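Local coordinates for protein acyl-CoA dehydrogenase (Thermus thermophilus, PDB 2Z1Q) that probably oxidises saturated acyl-CoA thioesters to 2,3-dehydroacyl-CoA, using bound FAD and passing the electrons on to an acceptor, at residues F28-V32 and V91-V95; E98-G102 and V272-R277; L326-L331 and G343-Y347; N452-L456 and A545-T549; R511-Q516 and L556-R560. One frame throughout, in Å; residues are numbered along the deposited sequence.

Contact 1 of 5, residues F28-V32 and V91-V95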
# COMPACT_ATOMS: atom_id res chain seq x y z
N PHE B 28 2.94 -7.32 31.81
CA PHE B 28 2.06 -6.23 32.22
C PHE B 28 1.53 -6.50 33.63
O PHE B 28 0.90 -7.53 33.87
CB PHE B 28 0.87 -6.11 31.24
CG PHE B 28 1.23 -5.52 29.89
CD1 PHE B 28 0.37 -5.66 28.81
CD2 PHE B 28 2.41 -4.79 29.71
CE1 PHE B 28 0.68 -5.10 27.56
CE2 PHE B 28 2.72 -4.23 28.47
CZ PHE B 28 1.86 -4.38 27.39
N ASP B 29 1.77 -5.59 34.57
CA ASP B 29 1.25 -5.80 35.92
C ASP B 29 -0.24 -5.46 35.88
O ASP B 29 -0.69 -4.75 34.98
CB ASP B 29 1.98 -4.93 36.95
CG ASP B 29 1.57 -3.47 36.87
OD1 ASP B 29 0.39 -3.18 37.12
OD2 ASP B 29 2.44 -2.63 36.57
N GLU B 30 -0.99 -5.99 36.83
CA GLU B 30 -2.44 -5.78 36.88
C GLU B 30 -2.93 -4.36 36.64
O GLU B 30 -4.01 -4.16 36.08
CB GLU B 30 -2.97 -6.30 38.22
CG GLU B 30 -3.68 -7.62 38.07
CD GLU B 30 -4.97 -7.48 37.28
OE1 GLU B 30 -5.30 -8.39 36.49
OE2 GLU B 30 -5.65 -6.44 37.45
N SER B 31 -2.14 -3.38 37.05
CA SER B 31 -2.48 -1.98 36.86
C SER B 31 -2.63 -1.66 35.37
O SER B 31 -3.59 -1.00 34.95
CB SER B 31 -1.41 -1.10 37.48
OG SER B 31 -1.03 -0.06 36.60
N VAL B 32 -1.67 -2.13 34.57
CA VAL B 32 -1.69 -1.90 33.13
C VAL B 32 -2.85 -2.68 32.50
O VAL B 32 -3.59 -2.15 31.68
CB VAL B 32 -0.34 -2.36 32.47
CG1 VAL B 32 -0.35 -2.06 30.97
CG2 VAL B 32 0.83 -1.66 33.14
N VAL B 91 4.55 2.89 30.16
CA VAL B 91 3.93 1.68 29.65
C VAL B 91 2.41 1.82 29.59
O VAL B 91 1.79 1.38 28.63
CB VAL B 91 4.29 0.45 30.50
CG1 VAL B 91 3.88 0.66 31.96
CG2 VAL B 91 3.59 -0.77 29.92
N ILE B 92 1.82 2.43 30.61
CA ILE B 92 0.37 2.63 30.69
C ILE B 92 -0.17 3.52 29.56
O ILE B 92 -1.12 3.15 28.87
CB ILE B 92 -0.04 3.24 32.06
CG1 ILE B 92 0.27 2.25 33.19
CG2 ILE B 92 -1.52 3.59 32.06
CD1 ILE B 92 -0.12 2.76 34.56
N SER B 93 0.43 4.69 29.37
CA SER B 93 -0.03 5.57 28.30
C SER B 93 0.20 4.91 26.94
O SER B 93 -0.51 5.19 25.97
CB SER B 93 0.71 6.92 28.37
OG SER B 93 2.10 6.74 28.49
N THR B 94 1.17 3.99 26.88
CA THR B 94 1.46 3.29 25.63
C THR B 94 0.41 2.24 25.31
O THR B 94 -0.00 2.11 24.15
CB THR B 94 2.86 2.64 25.66
OG1 THR B 94 3.86 3.65 25.85
CG2 THR B 94 3.13 1.92 24.35
N VAL B 95 -0.03 1.48 26.32
CA VAL B 95 -1.04 0.46 26.09
C VAL B 95 -2.38 1.14 25.75
O VAL B 95 -3.17 0.61 24.97
CB VAL B 95 -1.22 -0.49 27.32
CG1 VAL B 95 0.13 -1.09 27.73
CG2 VAL B 95 -1.84 0.26 28.48
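Apolar packing without any hydrogen bond between the two segments joins Phe28, just before helix 30-54, and Val32, in its first turn, to Val91, Ile92 and Val95 on helix 90-99, and most of it is buried. Val32 divides its two methyls among three residues of helix 90-99. One of them, CG1, points at Val95, where the two CG1 atoms are only 3.4 Å apart, tighter than usual van der Waals contact. The other, CG2, lies 4.0 Å from Val91 CG1 and equally close to Ile92 CG1. Val32 CG1 also stands over one face of the Phe28 ring, and both residues meet helix 90-99. Both helices belong to the all-helical N-terminal domain of the acyl-CoA dehydrogenase fold, and the contact joins the first turn of helix 30-54 to helix 90-99. The Phe28 side chain leaves the backbone with CG anti to the carbonyl carbon (chi1 -73°), which brings the far end of the ring to helix 90-99: CZ is 3.7 Å from Val95 CG1, a methyl that makes an off-centre CH-pi contact with the ring, and CE2 is 3.9 Å from Val91 CG2. Tyr321 of helix 300-331 meets the same ring edge-to-face. Replacing Phe28 with an alanine would probably open a gap beside Val91 and Val95 and deprive Tyr321 of its aromatic partner. At the margin, Ser31 OG rests 3.6 Å from Ile92 CD1.

Contact 2 of 5, residues E98-G102 and V272-R277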
# COMPACT_ATOMS: atom_id res chain seq x y z
N GLU B 98 -2.39 1.91 22.14
CA GLU B 98 -2.63 0.71 21.36
C GLU B 98 -4.11 0.31 21.31
O GLU B 98 -4.63 -0.00 20.25
CB GLU B 98 -1.80 -0.48 21.89
CG GLU B 98 -2.16 -1.84 21.22
CD GLU B 98 -1.42 -3.05 21.80
OE1 GLU B 98 -1.83 -4.19 21.48
OE2 GLU B 98 -0.44 -2.88 22.56
N GLU B 99 -4.77 0.34 22.47
CA GLU B 99 -6.18 -0.04 22.55
C GLU B 99 -7.11 0.98 21.87
O GLU B 99 -8.22 0.65 21.46
CB GLU B 99 -6.59 -0.24 24.02
CG GLU B 99 -5.97 -1.48 24.69
CD GLU B 99 -6.14 -2.76 23.88
OE1 GLU B 99 -7.12 -2.85 23.11
OE2 GLU B 99 -5.31 -3.68 24.03
N LEU B 100 -6.64 2.21 21.75
CA LEU B 100 -7.46 3.22 21.11
C LEU B 100 -7.39 3.21 19.58
O LEU B 100 -8.05 4.01 18.93
CB LEU B 100 -7.09 4.60 21.64
CG LEU B 100 -7.73 4.94 22.98
CD1 LEU B 100 -7.24 6.30 23.39
CD2 LEU B 100 -9.26 4.92 22.90
N SER B 101 -6.62 2.27 19.02
CA SER B 101 -6.49 2.15 17.57
C SER B 101 -7.80 1.64 16.96
O SER B 101 -7.91 1.44 15.75
CB SER B 101 -5.37 1.16 17.21
OG SER B 101 -5.72 -0.17 17.55
N GLY B 102 -8.81 1.44 17.82
CA GLY B 102 -10.09 0.97 17.33
C GLY B 102 -11.13 2.07 17.31
O GLY B 102 -12.28 1.87 16.91
N VAL B 272 0.46 -1.01 16.14
CA VAL B 272 0.35 -2.40 16.54
C VAL B 272 -1.12 -2.70 16.82
O VAL B 272 -1.67 -3.68 16.33
CB VAL B 272 1.25 -2.68 17.76
CG1 VAL B 272 0.89 -4.01 18.39
CG2 VAL B 272 2.73 -2.68 17.32
N GLY B 273 -1.78 -1.83 17.59
CA GLY B 273 -3.19 -2.04 17.87
C GLY B 273 -4.04 -2.08 16.62
O GLY B 273 -4.89 -2.95 16.46
N GLY B 274 -3.84 -1.13 15.71
CA GLY B 274 -4.64 -1.12 14.50
C GLY B 274 -4.44 -2.38 13.69
O GLY B 274 -5.40 -2.96 13.16
N ALA B 275 -3.20 -2.83 13.62
CA ALA B 275 -2.87 -4.04 12.88
C ALA B 275 -3.67 -5.22 13.44
O ALA B 275 -4.29 -5.98 12.68
CB ALA B 275 -1.37 -4.30 12.94
N LYS B 276 -3.69 -5.36 14.77
CA LYS B 276 -4.44 -6.45 15.40
C LYS B 276 -5.91 -6.39 14.98
O LYS B 276 -6.51 -7.42 14.65
CB LYS B 276 -4.36 -6.35 16.94
CG LYS B 276 -2.98 -6.60 17.52
CD LYS B 276 -2.99 -6.50 19.04
CE LYS B 276 -1.64 -6.91 19.63
NZ LYS B 276 -1.59 -6.74 21.11
N ARG B 277 -6.50 -5.20 15.00
CA ARG B 277 -7.90 -5.07 14.61
C ARG B 277 -8.10 -5.52 13.18
O ARG B 277 -9.04 -6.26 12.88
CB ARG B 277 -8.37 -3.63 14.75
CG ARG B 277 -8.01 -3.00 16.06
CD ARG B 277 -8.56 -3.82 17.21
NE ARG B 277 -7.67 -3.76 18.36
CZ ARG B 277 -7.42 -2.66 19.06
NH1 ARG B 277 -7.99 -1.51 18.74
NH2 ARG B 277 -6.57 -2.71 20.08
O HOH W 1 0.07 -5.71 23.75
O HOH W 2 -4.70 -4.16 21.32
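Glu98 OE1 is held by two donors: Lys276 NZ, 2.6 Å away in a salt bridge that meets the oxygen nearly along its C-O axis, and a water that donates to it from 2.9 Å. The other carboxylate oxygen, OE2, bonds to Tyr321 OH, while Lys276 NZ has a second carboxylate partner in Glu317, so the pair belongs to a polar network reaching helix 300-331. Glu98 reaches Lys276 with its chain extended, CG anti to the backbone N (chi1 172°). The same water donates to Glu99 OE2 and accepts from Arg277 NH2 at 2.7 Å, linking both acidic side chains to the arginine. This is where the C-terminal end of helix 90-99, from the N-terminal domain, meets the long helix 252-288 of the C-terminal helical domain. The CA atoms of Glu98 and Gly273 are 4.5 Å apart, and Gly273 CA makes a C-H...O contact with Glu98 O at 3.4 Å. Arg277 bends back across the helix end; the guanidinium and Glu99 carboxylate planes are 17° apart, and NH2 forms a salt bridge to Glu99 OE1 at 3.1 Å. Weak bonds from NH2 to Glu98 O and from NH1 to Glu99 O direct the same group at the backbone.

Contact 3 of 5, residues L326-L331 and G343-Y347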
# COMPACT_ATOMS: atom_id res chain seq x y z
N LEU B 326 12.27 -0.20 28.62
CA LEU B 326 13.58 0.40 28.90
C LEU B 326 13.42 1.81 29.44
O LEU B 326 14.04 2.19 30.44
CB LEU B 326 14.44 0.42 27.64
CG LEU B 326 14.98 -0.93 27.16
CD1 LEU B 326 15.53 -0.82 25.75
CD2 LEU B 326 16.05 -1.42 28.12
N ILE B 327 12.59 2.60 28.76
CA ILE B 327 12.35 3.97 29.17
C ILE B 327 11.86 4.02 30.62
O ILE B 327 12.35 4.82 31.42
CB ILE B 327 11.30 4.63 28.24
CG1 ILE B 327 11.87 4.70 26.82
CG2 ILE B 327 10.94 6.00 28.76
CD1 ILE B 327 10.84 5.09 25.76
N ASP B 328 10.89 3.17 30.95
CA ASP B 328 10.35 3.15 32.29
C ASP B 328 11.40 2.92 33.37
O ASP B 328 11.42 3.63 34.38
CB ASP B 328 9.22 2.12 32.39
CG ASP B 328 7.87 2.71 32.01
OD1 ASP B 328 6.90 1.95 31.80
OD2 ASP B 328 7.78 3.96 31.93
N GLU B 329 12.29 1.95 33.16
CA GLU B 329 13.34 1.66 34.14
C GLU B 329 14.27 2.86 34.29
O GLU B 329 14.65 3.23 35.39
CB GLU B 329 14.14 0.43 33.73
CG GLU B 329 13.39 -0.88 33.85
CD GLU B 329 14.31 -2.09 33.82
OE1 GLU B 329 13.81 -3.23 33.80
OE2 GLU B 329 15.55 -1.89 33.82
N ALA B 330 14.63 3.47 33.17
CA ALA B 330 15.52 4.62 33.21
C ALA B 330 14.82 5.81 33.86
O ALA B 330 15.44 6.84 34.11
CB ALA B 330 15.98 4.98 31.80
N LEU B 331 13.53 5.67 34.13
CA LEU B 331 12.74 6.73 34.74
C LEU B 331 12.52 6.51 36.24
O LEU B 331 12.14 7.44 36.96
CB LEU B 331 11.39 6.88 34.02
CG LEU B 331 11.45 7.55 32.65
CD1 LEU B 331 10.07 7.54 32.00
CD2 LEU B 331 11.96 8.98 32.81
N GLY B 343 15.48 10.99 30.25
CA GLY B 343 15.28 9.56 30.36
C GLY B 343 14.69 8.99 29.09
O GLY B 343 15.10 7.92 28.61
N ILE B 344 13.71 9.70 28.53
CA ILE B 344 13.07 9.26 27.30
C ILE B 344 14.05 9.47 26.14
O ILE B 344 14.23 8.59 25.31
CB ILE B 344 11.77 10.04 27.05
CG1 ILE B 344 10.80 9.79 28.22
CG2 ILE B 344 11.16 9.61 25.73
CD1 ILE B 344 9.58 10.71 28.22
N GLU B 345 14.69 10.64 26.11
CA GLU B 345 15.66 10.97 25.07
C GLU B 345 16.76 9.90 24.94
O GLU B 345 17.35 9.74 23.87
CB GLU B 345 16.30 12.33 25.36
CG GLU B 345 17.40 12.74 24.38
CD GLU B 345 16.90 12.79 22.95
OE1 GLU B 345 15.70 13.08 22.76
OE2 GLU B 345 17.70 12.56 22.02
N GLU B 346 17.03 9.19 26.02
CA GLU B 346 18.04 8.14 26.02
C GLU B 346 17.73 7.10 24.94
O GLU B 346 18.64 6.51 24.37
CB GLU B 346 18.10 7.46 27.40
CG GLU B 346 19.07 6.29 27.49
CD GLU B 346 20.51 6.69 27.26
OE1 GLU B 346 21.37 5.79 27.17
OE2 GLU B 346 20.79 7.91 27.18
N TYR B 347 16.45 6.87 24.67
CA TYR B 347 16.06 5.89 23.67
C TYR B 347 15.38 6.49 22.43
O TYR B 347 14.49 5.87 21.84
CB TYR B 347 15.17 4.82 24.30
CG TYR B 347 15.79 4.16 25.52
CD1 TYR B 347 15.72 4.76 26.78
CD2 TYR B 347 16.51 2.97 25.40
CE1 TYR B 347 16.34 4.19 27.88
CE2 TYR B 347 17.14 2.39 26.50
CZ TYR B 347 17.05 3.01 27.74
OH TYR B 347 17.69 2.48 28.83
O HOH W 3 16.52 1.24 30.66
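Tyr347 lays one face of its ring against Leu326, whose CB sits 3.5 Å from CE2 and 3.9 Å from the ring centroid in a CH-pi contact. The leucine crosses the tyrosine at about a right angle, and its CD1 reaches the same part of the ring, 3.7 Å from CE2. Ile327 comes in beside the ring base, with CG1 3.9 Å from Tyr347 CD1, and its backbone N also lies over the face that Leu326 overlaps. At the edge of the ring stands the methyl of Ala330, 4.0 Å from CE1. In Tyr347, CG is swung to the side of the backbone N (chi1 -54°), and this turns the ring back onto helix 300-331. The contact closes a short helical hairpin in the C-terminal domain: helix 300-331 ends, helix 337-345 folds back along it, and Tyr347 stands at the N-cap position of helix 348-372. Further along the hairpin, Ile327 CG2 packs on Ile344 CG1 at 3.8 Å, while Leu331 CD2 borders the bare CA of Gly343. A water donates both to Tyr347 OH and to Leu326 O, the latter at 2.7 Å, and the hydroxyl bonds besides to Gln9 O, bringing the N-terminal tail against the hairpin. Ile327 and Ile344 in turn pack on helix 252-288, Ile327 on Tyr265 and Ile344 on Val262.

Contact 4 of 5, residues N452-L456 and A545-T549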
# COMPACT_ATOMS: atom_id res chain seq x y z
N ASN B 452 24.84 -11.08 13.90
CA ASN B 452 25.50 -10.78 12.63
C ASN B 452 24.84 -9.56 11.94
O ASN B 452 25.53 -8.75 11.33
CB ASN B 452 25.49 -12.01 11.70
CG ASN B 452 26.56 -13.05 12.08
OD1 ASN B 452 26.60 -14.15 11.51
ND2 ASN B 452 27.44 -12.70 13.02
N LEU B 453 23.52 -9.44 12.04
CA LEU B 453 22.81 -8.30 11.46
C LEU B 453 23.41 -7.04 12.06
O LEU B 453 23.72 -6.10 11.34
CB LEU B 453 21.31 -8.37 11.77
CG LEU B 453 20.55 -9.49 11.07
CD1 LEU B 453 19.10 -9.53 11.52
CD2 LEU B 453 20.63 -9.29 9.57
N LYS B 454 23.59 -7.05 13.38
CA LYS B 454 24.18 -5.90 14.07
C LYS B 454 25.54 -5.61 13.48
O LYS B 454 25.89 -4.46 13.24
CB LYS B 454 24.33 -6.18 15.56
CG LYS B 454 23.06 -6.68 16.21
CD LYS B 454 23.26 -6.92 17.68
CE LYS B 454 21.99 -7.46 18.30
NZ LYS B 454 22.16 -7.66 19.76
N LYS B 455 26.31 -6.67 13.25
CA LYS B 455 27.64 -6.51 12.66
C LYS B 455 27.50 -5.97 11.24
O LYS B 455 28.27 -5.10 10.82
CB LYS B 455 28.39 -7.85 12.62
CG LYS B 455 28.74 -8.41 13.99
CD LYS B 455 29.56 -9.69 13.86
CE LYS B 455 30.04 -10.17 15.23
NZ LYS B 455 28.92 -10.58 16.12
N LEU B 456 26.52 -6.48 10.49
CA LEU B 456 26.31 -6.05 9.11
C LEU B 456 26.13 -4.54 9.05
O LEU B 456 26.77 -3.85 8.25
CB LEU B 456 25.08 -6.74 8.50
CG LEU B 456 24.75 -6.40 7.03
CD1 LEU B 456 25.88 -6.87 6.12
CD2 LEU B 456 23.44 -7.06 6.63
N ALA B 545 29.46 -9.45 3.67
CA ALA B 545 28.06 -9.11 3.85
C ALA B 545 27.20 -10.36 3.73
O ALA B 545 26.20 -10.51 4.43
CB ALA B 545 27.64 -8.07 2.80
N ARG B 546 27.60 -11.28 2.85
CA ARG B 546 26.83 -12.51 2.66
C ARG B 546 26.95 -13.47 3.83
O ARG B 546 25.96 -14.06 4.25
CB ARG B 546 27.28 -13.23 1.38
CG ARG B 546 27.08 -12.42 0.11
CD ARG B 546 27.23 -13.29 -1.13
NE ARG B 546 27.13 -12.51 -2.36
CZ ARG B 546 28.11 -11.75 -2.84
NH1 ARG B 546 27.93 -11.06 -3.96
NH2 ARG B 546 29.28 -11.69 -2.20
N ARG B 547 28.15 -13.64 4.36
CA ARG B 547 28.34 -14.54 5.48
C ARG B 547 27.60 -14.04 6.71
O ARG B 547 27.07 -14.82 7.49
CB ARG B 547 29.82 -14.74 5.80
CG ARG B 547 30.65 -13.46 5.81
CD ARG B 547 32.09 -13.74 6.26
NE ARG B 547 32.14 -14.12 7.67
CZ ARG B 547 31.91 -13.28 8.68
NH1 ARG B 547 31.62 -12.01 8.43
NH2 ARG B 547 31.95 -13.72 9.93
N LEU B 548 27.58 -12.72 6.87
CA LEU B 548 26.90 -12.13 8.01
C LEU B 548 25.39 -12.27 7.90
O LEU B 548 24.67 -11.97 8.85
CB LEU B 548 27.29 -10.65 8.16
CG LEU B 548 28.68 -10.35 8.75
CD1 LEU B 548 28.88 -8.85 8.78
CD2 LEU B 548 28.80 -10.91 10.16
N THR B 549 24.92 -12.75 6.75
CA THR B 549 23.49 -12.94 6.53
C THR B 549 23.21 -14.38 6.08
O THR B 549 22.10 -14.72 5.69
CB THR B 549 22.95 -11.94 5.48
OG1 THR B 549 23.71 -12.05 4.26
CG2 THR B 549 23.06 -10.53 6.01
O HOH W 4 24.20 -14.57 9.84
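The carboxamide of Asn452 is the flat group of this contact, and Leu548 CD2 stands above its plane, almost directly over CG at 3.6 Å and just as close to ND2. Asn452 CG is rotated away from its own carbonyl (chi1 -78°), which turns one amide face to Leu548 CD2, while CB comes within 3.0 Å of Leu548 O. A water sits between the two residues, 3.0 Å from Asn452 OD1, to which it can donate, and near enough to Leu548 O for a weak bond. An alanine here takes away the amide, which would probably open a gap under Leu548 CD2 and leave the water held less firmly. Leu548 itself packs against helix 445-468, its CD1 lying 3.8 Å from Leu456 N and its CD2 3.9 Å from Lys455 CB. Leu456 spreads its two methyls over the other segment: CD1 meets Ala545 CB at 3.9 Å, and CD2 meets Thr549 CG2 at 3.5 Å. Thr549 thus turns its methyl to the leucine, while its hydroxyl is engaged with Gln522 of helix 505-528. Leu456 also packs on Ala521 and Ala525 of that helix, and Leu453 on Leu518, so a third helix backs the pair. Apolar side chains meeting where helix 535-547 runs out against the flank of helix 445-468 are in keeping with the all-helical bundle that forms the second C-terminal domain of this acyl-CoA dehydrogenase.

Contact 5 of 5, residues R511-Q516 and L556-R560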
# COMPACT_ATOMS: atom_id res chain seq x y z
N ARG B 511 10.62 -16.90 14.05
CA ARG B 511 11.41 -17.53 13.00
C ARG B 511 11.02 -17.02 11.61
O ARG B 511 11.87 -16.78 10.76
CB ARG B 511 11.27 -19.07 13.09
CG ARG B 511 12.20 -19.89 12.20
CD ARG B 511 12.16 -21.37 12.59
NE ARG B 511 12.54 -21.55 13.99
CZ ARG B 511 11.75 -22.05 14.93
NH1 ARG B 511 12.20 -22.15 16.18
NH2 ARG B 511 10.53 -22.46 14.63
N ILE B 512 9.72 -16.86 11.40
CA ILE B 512 9.19 -16.36 10.14
C ILE B 512 9.72 -14.96 9.85
O ILE B 512 10.09 -14.64 8.72
CB ILE B 512 7.65 -16.32 10.23
CG1 ILE B 512 7.11 -17.75 10.09
CG2 ILE B 512 7.07 -15.38 9.18
CD1 ILE B 512 5.63 -17.84 10.33
N TYR B 513 9.79 -14.13 10.89
CA TYR B 513 10.26 -12.76 10.77
C TYR B 513 11.77 -12.71 10.56
O TYR B 513 12.27 -11.98 9.69
CB TYR B 513 9.88 -11.98 12.04
CG TYR B 513 10.21 -10.52 11.95
CD1 TYR B 513 9.30 -9.61 11.40
CD2 TYR B 513 11.47 -10.05 12.30
CE1 TYR B 513 9.63 -8.29 11.21
CE2 TYR B 513 11.83 -8.70 12.11
CZ TYR B 513 10.89 -7.84 11.55
OH TYR B 513 11.19 -6.53 11.24
N LEU B 514 12.49 -13.50 11.35
CA LEU B 514 13.95 -13.59 11.28
C LEU B 514 14.45 -13.96 9.88
O LEU B 514 15.29 -13.26 9.30
CB LEU B 514 14.44 -14.61 12.30
CG LEU B 514 15.93 -14.95 12.25
CD1 LEU B 514 16.73 -13.67 12.40
CD2 LEU B 514 16.30 -15.93 13.36
N ALA B 515 13.95 -15.07 9.33
CA ALA B 515 14.36 -15.53 8.00
C ALA B 515 14.23 -14.42 6.96
O ALA B 515 15.18 -14.12 6.22
CB ALA B 515 13.53 -16.73 7.57
N GLN B 516 13.06 -13.80 6.90
CA GLN B 516 12.82 -12.73 5.95
C GLN B 516 13.71 -11.52 6.19
O GLN B 516 14.17 -10.89 5.24
CB GLN B 516 11.35 -12.34 5.99
CG GLN B 516 10.45 -13.43 5.44
CD GLN B 516 8.99 -13.10 5.58
OE1 GLN B 516 8.45 -13.03 6.68
NE2 GLN B 516 8.33 -12.89 4.45
N LEU B 556 9.00 -21.64 5.15
CA LEU B 556 8.05 -20.57 5.44
C LEU B 556 6.62 -21.01 5.13
O LEU B 556 5.67 -20.59 5.79
CB LEU B 556 8.41 -19.31 4.63
CG LEU B 556 9.78 -18.68 4.90
CD1 LEU B 556 9.92 -17.38 4.11
CD2 LEU B 556 9.95 -18.40 6.38
N VAL B 557 6.46 -21.87 4.13
CA VAL B 557 5.13 -22.33 3.81
C VAL B 557 4.55 -23.02 5.03
O VAL B 557 3.45 -22.66 5.49
CB VAL B 557 5.18 -23.29 2.64
CG1 VAL B 557 3.77 -23.67 2.22
CG2 VAL B 557 5.94 -22.64 1.50
N ALA B 558 5.28 -23.99 5.57
CA ALA B 558 4.84 -24.73 6.74
C ALA B 558 4.61 -23.81 7.93
O ALA B 558 3.55 -23.84 8.55
CB ALA B 558 5.88 -25.80 7.12
N LEU B 559 5.60 -22.98 8.23
CA LEU B 559 5.47 -22.09 9.38
C LEU B 559 4.32 -21.09 9.27
O LEU B 559 3.58 -20.90 10.23
CB LEU B 559 6.80 -21.36 9.65
CG LEU B 559 8.01 -22.24 10.04
CD1 LEU B 559 9.22 -21.36 10.31
CD2 LEU B 559 7.69 -23.05 11.28
N ARG B 560 4.16 -20.45 8.11
CA ARG B 560 3.08 -19.50 7.97
C ARG B 560 1.75 -20.23 8.11
O ARG B 560 0.85 -19.75 8.79
CB ARG B 560 3.15 -18.79 6.61
CG ARG B 560 4.28 -17.78 6.49
CD ARG B 560 3.93 -16.81 5.38
NE ARG B 560 4.99 -15.84 5.08
CZ ARG B 560 5.93 -16.01 4.15
NH1 ARG B 560 5.97 -17.12 3.42
NH2 ARG B 560 6.83 -15.06 3.94
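Helix segments 511-516 and 556-560 run antiparallel, their N-to-C directions 148° apart and their axes no closer than 10.5 Å. The nearest CA atoms, those of Ile512 and Leu556, are 6.4 Å apart, so side chains bridge the gap, one of them reaching the opposite backbone. This is an antiparallel helix pair in the C-terminal helical region, formed by helix 505-528 and the last helix of the chain, 556-570. Ile512 is central to it. Its longer branch slides past Leu559 in the opposite direction, with CG1 of Ile512 3.6 Å from Leu559 CB. The terminal CD1 continues to the backbone of the other helix, 3.7 Å from Leu559 O and much the same from Arg560 N. On one flank Arg511 crosses Leu559 at about a right angle, its CD 3.7 Å from Leu559 CD1, so that the aliphatic part of the arginine serves as apolar surface while its NE makes a salt bridge to Glu446. Leu559 CD2 lies near the plane of the guanidinium, at its edge. Arg560 sends its extended chain toward Gln516, and its NE is engaged in a salt bridge with Glu308 of helix 300-331, a helix that Ile512 also touches. The second subunit reaches this contact too, with Ser527 of that subunit packing on Leu556. Between the two helices, the methyl of Ala515 meets Leu556 CD2 at 4.1 Å.

From the N terminus, contact 1 closes a mostly helical loop of 58 residues within the N-terminal domain. Contact 2 follows on the same helix 90-99 and spans a much longer excursion, through the strands of the middle domain, to bring helix 252-288 alongside. Contact 3 then closes a tight hairpin after helix 300-331. These three lie in series, yet contacts 1 and 3 touch in space, where Asp328 OD1 probably accepts a hydrogen bond from Val91 N. Contact 4 joins helix 445-468 to helix 535-547, and contact 5 joins helix 505-528 to helix 556-570. Along the chain these two cross, their segments alternating, but they do not touch, their nearest atoms being about 5 Å apart.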